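Local coordinates for SLT domain-containing protein (Bdellovibrio bacteriovorus HD100, PDB 6TAB) that probably hydrolyses peptidoglycan as a lysozyme of altered substrate specificity, helping the predator to leave its prey cell, at residues E143-E154 with V164-I172. Sequence-based numbering, arbitrary orientation.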
ATOM      1  N   GLU A 143      -2.095   9.533   0.617  1.00 14.09           N
ATOM      2  CA  GLU A 143      -3.372   9.390  -0.103  1.00 15.69           C
ATOM      3  C   GLU A 143      -4.529  10.096   0.635  1.00 15.22           C
ATOM      4  O   GLU A 143      -5.375  10.711  -0.016  1.00 16.45           O
ATOM      5  CB  GLU A 143      -3.691   7.910  -0.358  1.00 15.34           C
ATOM      6  CG  GLU A 143      -2.802   7.239  -1.383  1.00 15.67           C
ATOM      7  CD  GLU A 143      -2.999   7.735  -2.801  1.00 17.34           C
ATOM      8  OE1 GLU A 143      -4.000   8.489  -3.059  1.00 18.93           O
ATOM      9  OE2 GLU A 143      -2.215   7.306  -3.702  1.00 19.51           O
ATOM     10  N   SER A 144      -4.620   9.901   1.954  1.00 15.61           N
ATOM     11  CA  SER A 144      -5.783  10.398   2.770  1.00 16.55           C
ATOM     12  C   SER A 144      -5.427  11.139   4.077  1.00 17.42           C
ATOM     13  O   SER A 144      -6.345  11.529   4.794  1.00 18.45           O
ATOM     14  CB  SER A 144      -6.669   9.226   3.136  1.00 16.61           C
ATOM     15  OG  SER A 144      -5.993   8.332   4.013  1.00 15.76           O
ATOM     16  N   ASN A 145      -4.152  11.218   4.451  1.00 17.15           N
ATOM     17  CA  ASN A 145      -3.769  11.773   5.758  1.00 17.36           C
ATOM     18  C   ASN A 145      -4.575  11.072   6.868  1.00 16.29           C
ATOM     19  O   ASN A 145      -4.977  11.725   7.856  1.00 19.09           O
ATOM     20  CB  ASN A 145      -3.874  13.307   5.864  1.00 21.63           C
ATOM     21  CG  ASN A 145      -2.982  13.861   6.959  1.00 27.56           C
ATOM     22  OD1 ASN A 145      -2.018  13.225   7.388  1.00 29.57           O
ATOM     23  ND2 ASN A 145      -3.309  15.055   7.434  1.00 34.58           N
ATOM     24  N   PHE A 146      -4.756   9.750   6.718  1.00 16.14           N
ATOM     25  CA  PHE A 146      -5.346   8.853   7.750  1.00 16.39           C
ATOM     26  C   PHE A 146      -6.860   9.063   7.946  1.00 16.45           C
ATOM     27  O   PHE A 146      -7.432   8.606   8.974  1.00 20.73           O
ATOM     28  CB  PHE A 146      -4.605   8.940   9.097  1.00 17.76           C
ATOM     29  CG  PHE A 146      -3.110   8.712   8.984  1.00 18.42           C
ATOM     30  CD1 PHE A 146      -2.572   7.439   8.827  1.00 16.32           C
ATOM     31  CD2 PHE A 146      -2.233   9.787   8.970  1.00 18.92           C
ATOM     32  CE1 PHE A 146      -1.210   7.247   8.705  1.00 17.86           C
ATOM     33  CE2 PHE A 146      -0.860   9.590   8.836  1.00 20.60           C
ATOM     34  CZ  PHE A 146      -0.348   8.313   8.678  1.00 19.36           C
ATOM     35  N   LYS A 147      -7.533   9.648   6.939  1.00 15.98           N
ATOM     36  CA  LYS A 147      -8.989   9.969   6.993  1.00 17.08           C
ATOM     37  C   LYS A 147      -9.789   8.915   6.197  1.00 16.10           C
ATOM     38  O   LYS A 147      -9.903   8.980   4.955  1.00 16.41           O
ATOM     39  CB  LYS A 147      -9.270  11.376   6.443  1.00 18.90           C
ATOM     40  CG  LYS A 147      -8.637  12.511   7.239  1.00 21.29           C
ATOM     41  CD  LYS A 147      -8.945  13.875   6.663  1.00 29.16           C
ATOM     42  CE  LYS A 147      -8.190  14.205   5.385  1.00 37.40           C
ATOM     43  NZ  LYS A 147      -8.320  15.649   5.075  1.00 48.37           N
ATOM     44  N   THR A 148     -10.387   7.964   6.941  1.00 15.05           N
ATOM     45  CA  THR A 148     -11.153   6.859   6.334  1.00 15.10           C
ATOM     46  C   THR A 148     -12.392   7.372   5.576  1.00 15.50           C
ATOM     47  O   THR A 148     -12.873   6.671   4.640  1.00 16.51           O
ATOM     48  CB  THR A 148     -11.482   5.776   7.370  1.00 16.67           C
ATOM     49  OG1 THR A 148     -11.796   4.525   6.742  1.00 16.68           O
ATOM     50  CG2 THR A 148     -12.592   6.171   8.334  1.00 19.81           C
ATOM     51  N   ALA A 149     -12.913   8.562   5.933  1.00 16.95           N
ATOM     52  CA  ALA A 149     -14.122   9.116   5.248  1.00 17.68           C
ATOM     53  C   ALA A 149     -13.820   9.792   3.892  1.00 17.97           C
ATOM     54  O   ALA A 149     -14.745  10.172   3.187  1.00 19.91           O
ATOM     55  CB  ALA A 149     -14.814  10.115   6.159  1.00 19.91           C
ATOM     56  N   MET A 150     -12.539   9.952   3.531  0.52 18.11           N
ATOM     57  CA  MET A 150     -12.177  10.761   2.360  0.52 17.36           C
ATOM     58  C   MET A 150     -12.769  10.173   1.063  0.52 17.07           C
ATOM     59  O   MET A 150     -12.628   8.962   0.758  0.52 16.91           O
ATOM     60  CB  MET A 150     -10.658  10.877   2.202  0.52 18.94           C
ATOM     61  CG  MET A 150     -10.248  11.818   1.074  0.52 21.14           C
ATOM     62  SD  MET A 150      -8.465  12.142   0.989  0.52 23.54           S
ATOM     63  CE  MET A 150      -8.404  12.776  -0.693  0.52 16.38           C
ATOM     64  N   SER A 151     -13.385  11.046   0.250  1.00 17.46           N
ATOM     65  CA  SER A 151     -13.799  10.693  -1.117  1.00 19.24           C
ATOM     66  C   SER A 151     -13.308  11.783  -2.084  1.00 19.50           C
ATOM     67  O   SER A 151     -13.393  12.987  -1.739  1.00 24.79           O
ATOM     68  CB  SER A 151     -15.300  10.483  -1.196  1.00 23.17           C
ATOM     69  OG  SER A 151     -15.982  11.664  -0.872  1.00 29.97           O
ATOM     70  N   TYR A 152     -12.862  11.369  -3.289  1.00 16.62           N
ATOM     71  CA  TYR A 152     -12.349  12.314  -4.330  1.00 17.84           C
ATOM     72  C   TYR A 152     -12.849  11.885  -5.724  1.00 18.05           C
ATOM     73  O   TYR A 152     -12.661  10.734  -6.129  1.00 18.19           O
ATOM     74  CB  TYR A 152     -10.815  12.360  -4.323  1.00 19.11           C
ATOM     75  CG  TYR A 152     -10.212  13.243  -5.390  1.00 21.22           C
ATOM     76  CD1 TYR A 152     -10.177  14.623  -5.247  1.00 24.91           C
ATOM     77  CD2 TYR A 152      -9.706  12.716  -6.569  1.00 20.22           C
ATOM     78  CE1 TYR A 152      -9.639  15.449  -6.226  1.00 27.56           C
ATOM     79  CE2 TYR A 152      -9.153  13.530  -7.550  1.00 22.55           C
ATOM     80  CZ  TYR A 152      -9.115  14.898  -7.382  1.00 27.41           C
ATOM     81  OH  TYR A 152      -8.580  15.708  -8.342  1.00 33.20           O
ATOM     82  N   THR A 153     -13.489  12.811  -6.448  1.00 18.87           N
ATOM     83  CA  THR A 153     -13.965  12.559  -7.799  1.00 18.72           C
ATOM     84  C   THR A 153     -12.836  12.786  -8.821  1.00 18.55           C
ATOM     85  O   THR A 153     -12.273  13.886  -8.952  1.00 21.25           O
ATOM     86  CB  THR A 153     -15.188  13.425  -8.133  1.00 20.33           C
ATOM     87  OG1 THR A 153     -16.182  13.190  -7.134  1.00 22.68           O
ATOM     88  CG2 THR A 153     -15.747  13.089  -9.500  1.00 21.98           C
ATOM     89  N   GLU A 154     -12.487  11.701  -9.532  1.00 17.42           N
ATOM     90  CA  GLU A 154     -11.399  11.680 -10.538  1.00 18.16           C
ATOM     91  C   GLU A 154     -11.880  12.283 -11.877  1.00 17.74           C
ATOM     92  O   GLU A 154     -13.086  12.560 -12.079  1.00 19.43           O
ATOM     93  CB  GLU A 154     -10.923  10.229 -10.735  1.00 19.13           C
ATOM     94  CG  GLU A 154     -10.436   9.507  -9.483  1.00 19.87           C
ATOM     95  CD  GLU A 154      -9.074   9.904  -8.934  1.00 20.87           C
ATOM     96  OE1 GLU A 154      -8.373  10.724  -9.587  1.00 23.19           O
ATOM     97  OE2 GLU A 154      -8.685   9.339  -7.875  1.00 22.33           O
ATOM     98  N   VAL A 164     -15.064   8.188 -11.830  1.00 15.47           N
ATOM     99  CA  VAL A 164     -14.591   7.342 -10.732  1.00 15.25           C
ATOM    100  C   VAL A 164     -14.482   8.167  -9.430  1.00 14.77           C
ATOM    101  O   VAL A 164     -13.962   9.295  -9.448  1.00 16.38           O
ATOM    102  CB  VAL A 164     -13.249   6.666 -11.079  1.00 15.63           C
ATOM    103  CG1 VAL A 164     -12.592   5.994  -9.888  1.00 16.71           C
ATOM    104  CG2 VAL A 164     -13.464   5.654 -12.201  1.00 16.70           C
ATOM    105  N   ILE A 165     -14.941   7.569  -8.319  1.00 14.89           N
ATOM    106  CA  ILE A 165     -14.800   8.134  -6.958  1.00 15.46           C
ATOM    107  C   ILE A 165     -13.805   7.263  -6.178  1.00 14.57           C
ATOM    108  O   ILE A 165     -14.064   6.067  -5.925  1.00 16.62           O
ATOM    109  CB  ILE A 165     -16.172   8.279  -6.249  1.00 17.06           C
ATOM    110  CG1 ILE A 165     -17.185   9.090  -7.092  1.00 18.35           C
ATOM    111  CG2 ILE A 165     -15.976   8.879  -4.856  1.00 17.09           C
ATOM    112  CD1 ILE A 165     -18.612   9.127  -6.547  1.00 23.33           C
ATOM    113  N   SER A 166     -12.672   7.864  -5.776  1.00 14.79           N
ATOM    114  CA  SER A 166     -11.664   7.195  -4.978  1.00 14.52           C
ATOM    115  C   SER A 166     -12.011   7.364  -3.488  1.00 14.70           C
ATOM    116  O   SER A 166     -12.383   8.482  -3.083  1.00 16.30           O
ATOM    117  CB  SER A 166     -10.289   7.743  -5.340  1.00 14.95           C
ATOM    118  OG  SER A 166      -9.954   7.431  -6.694  1.00 17.86           O
ATOM    119  N   ARG A 167     -11.849   6.296  -2.692  1.00 14.23           N
ATOM    120  CA  ARG A 167     -12.406   6.269  -1.336  1.00 14.94           C
ATOM    121  C   ARG A 167     -11.440   5.708  -0.290  1.00 14.39           C
ATOM    122  O   ARG A 167     -10.683   4.743  -0.517  1.00 14.40           O
ATOM    123  CB  ARG A 167     -13.700   5.440  -1.309  1.00 15.03           C
ATOM    124  CG  ARG A 167     -14.827   5.972  -2.189  1.00 15.77           C
ATOM    125  CD  ARG A 167     -16.058   5.103  -2.180  1.00 16.21           C
ATOM    126  NE  ARG A 167     -17.151   5.598  -2.991  1.00 19.70           N
ATOM    127  CZ  ARG A 167     -18.019   6.546  -2.706  1.00 20.96           C
ATOM    128  NH1 ARG A 167     -17.985   7.118  -1.509  1.00 22.94           N
ATOM    129  NH2 ARG A 167     -18.940   6.888  -3.618  1.00 23.03           N
ATOM    130  N   GLY A 168     -11.557   6.279   0.926  1.00 14.46           N
ATOM    131  CA  GLY A 168     -10.933   5.672   2.112  1.00 13.97           C
ATOM    132  C   GLY A 168      -9.417   5.859   2.202  1.00 13.06           C
ATOM    133  O   GLY A 168      -8.803   6.677   1.496  1.00 14.31           O
ATOM    134  N   LEU A 169      -8.818   5.057   3.088  1.00 13.67           N
ATOM    135  CA  LEU A 169      -7.426   5.265   3.530  1.00 13.36           C
ATOM    136  C   LEU A 169      -6.440   5.286   2.345  1.00 12.44           C
ATOM    137  O   LEU A 169      -5.492   6.107   2.326  1.00 13.73           O
ATOM    138  CB  LEU A 169      -7.020   4.205   4.561  1.00 13.41           C
ATOM    139  CG  LEU A 169      -7.696   4.280   5.927  1.00 14.14           C
ATOM    140  CD1 LEU A 169      -7.165   3.155   6.803  1.00 14.34           C
ATOM    141  CD2 LEU A 169      -7.509   5.653   6.580  1.00 14.84           C
ATOM    142  N   LEU A 170      -6.585   4.321   1.406  1.00 12.40           N
ATOM    143  CA  LEU A 170      -5.660   4.159   0.251  1.00 12.37           C
ATOM    144  C   LEU A 170      -6.273   4.665  -1.076  1.00 12.67           C
ATOM    145  O   LEU A 170      -5.699   4.462  -2.147  1.00 13.50           O
ATOM    146  CB  LEU A 170      -5.247   2.675   0.152  1.00 11.78           C
ATOM    147  CG  LEU A 170      -4.313   2.172   1.255  1.00 13.03           C
ATOM    148  CD1 LEU A 170      -4.233   0.655   1.248  1.00 14.80           C
ATOM    149  CD2 LEU A 170      -2.931   2.799   1.134  1.00 14.41           C
ATOM    150  N   GLN A 171      -7.425   5.347  -1.007  1.00 12.87           N
ATOM    151  CA  GLN A 171      -8.031   5.981  -2.194  1.00 13.16           C
ATOM    152  C   GLN A 171      -8.223   4.919  -3.315  1.00 14.19           C
ATOM    153  O   GLN A 171      -7.791   5.081  -4.463  1.00 15.92           O
ATOM    154  CB  GLN A 171      -7.261   7.240  -2.608  1.00 14.10           C
ATOM    155  CG  GLN A 171      -7.445   8.378  -1.574  1.00 14.75           C
ATOM    156  CD  GLN A 171      -8.848   8.953  -1.607  1.00 14.56           C
ATOM    157  OE1 GLN A 171      -9.186   9.748  -2.495  1.00 16.87           O
ATOM    158  NE2 GLN A 171      -9.689   8.555  -0.659  1.00 15.33           N
ATOM    159  N   ILE A 172      -8.943   3.855  -2.946  1.00 13.56           N
ATOM    160  CA  ILE A 172      -9.330   2.746  -3.835  1.00 13.74           C
ATOM    161  C   ILE A 172     -10.741   3.034  -4.341  1.00 14.61           C
ATOM    162  O   ILE A 172     -11.541   3.677  -3.656  1.00 16.39           O
ATOM    163  CB  ILE A 172      -9.216   1.393  -3.097  1.00 15.44           C
ATOM    164  CG1 ILE A 172      -7.737   1.132  -2.709  1.00 16.83           C
ATOM    165  CG2 ILE A 172      -9.821   0.230  -3.902  1.00 15.74           C
ATOM    166  CD1 ILE A 172      -7.525   0.005  -1.708  1.00 17.51           C
TER
HETATM  167  O   HOH W   1     -10.868   3.317   4.431  1.00 14.79           O
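Backbone hydrogen bonds join Tyr152 and Ser166 in both directions, each 2.9 Å from N to O, and the amide N of Glu154 reaches Val164 O at 2.8 Å, almost straight (168° at the hydrogen). Beyond the strands, Gly168 N continues the pairing to Met150 O. Glycine suits this place because its phi is positive; its CA also makes a CH...O contact of 3.3 Å with Thr148 O.

Polar side chains bind this frame together. Ser166 OG donates to Glu154 OE2 over 2.6 Å, meeting the lone pair turned away from the other carboxylate oxygen; the bend of the glutamate at chi2 (-74°) brings OE2 to the serine hydroxyl. Gln171 uses one nitrogen twice: NE2 donates in its own amide plane to Gly168 O, nearly linearly, and to Met150 O at 3.3 Å, where it sits above the carbonyl plane. Ser144 OG, set between its backbone N and carbonyl carbon (chi1 66°), donates to Leu169 O at 2.8 Å and so ties Ser144 to the 168-171 turn.

Strands 151-154 and 163-167 form the antiparallel beta hairpin that follows helix 125-144 in the lysozyme-like SLT domain. Opposite Arg167, Gln171 and Ile172 make a G1 beta bulge that closes the type I turn from Gly168 to Gln171, with Arg167 and Ile172 bonded backbone to backbone in both directions.

Side-chain packing and a water fill in the rest. Met150, extended in one of its two conformers, crosses the Gln171 side chain at about a right angle. Leu169 sends CD2 against the backbone of 146-148, while its N and Thr148 OG1 share a water; that hydroxyl also bonds His191 O. Ile165 CG2 lies over one face of the Arg167 guanidinium, whose NH1 is hydrogen-bonded to His191 NE2.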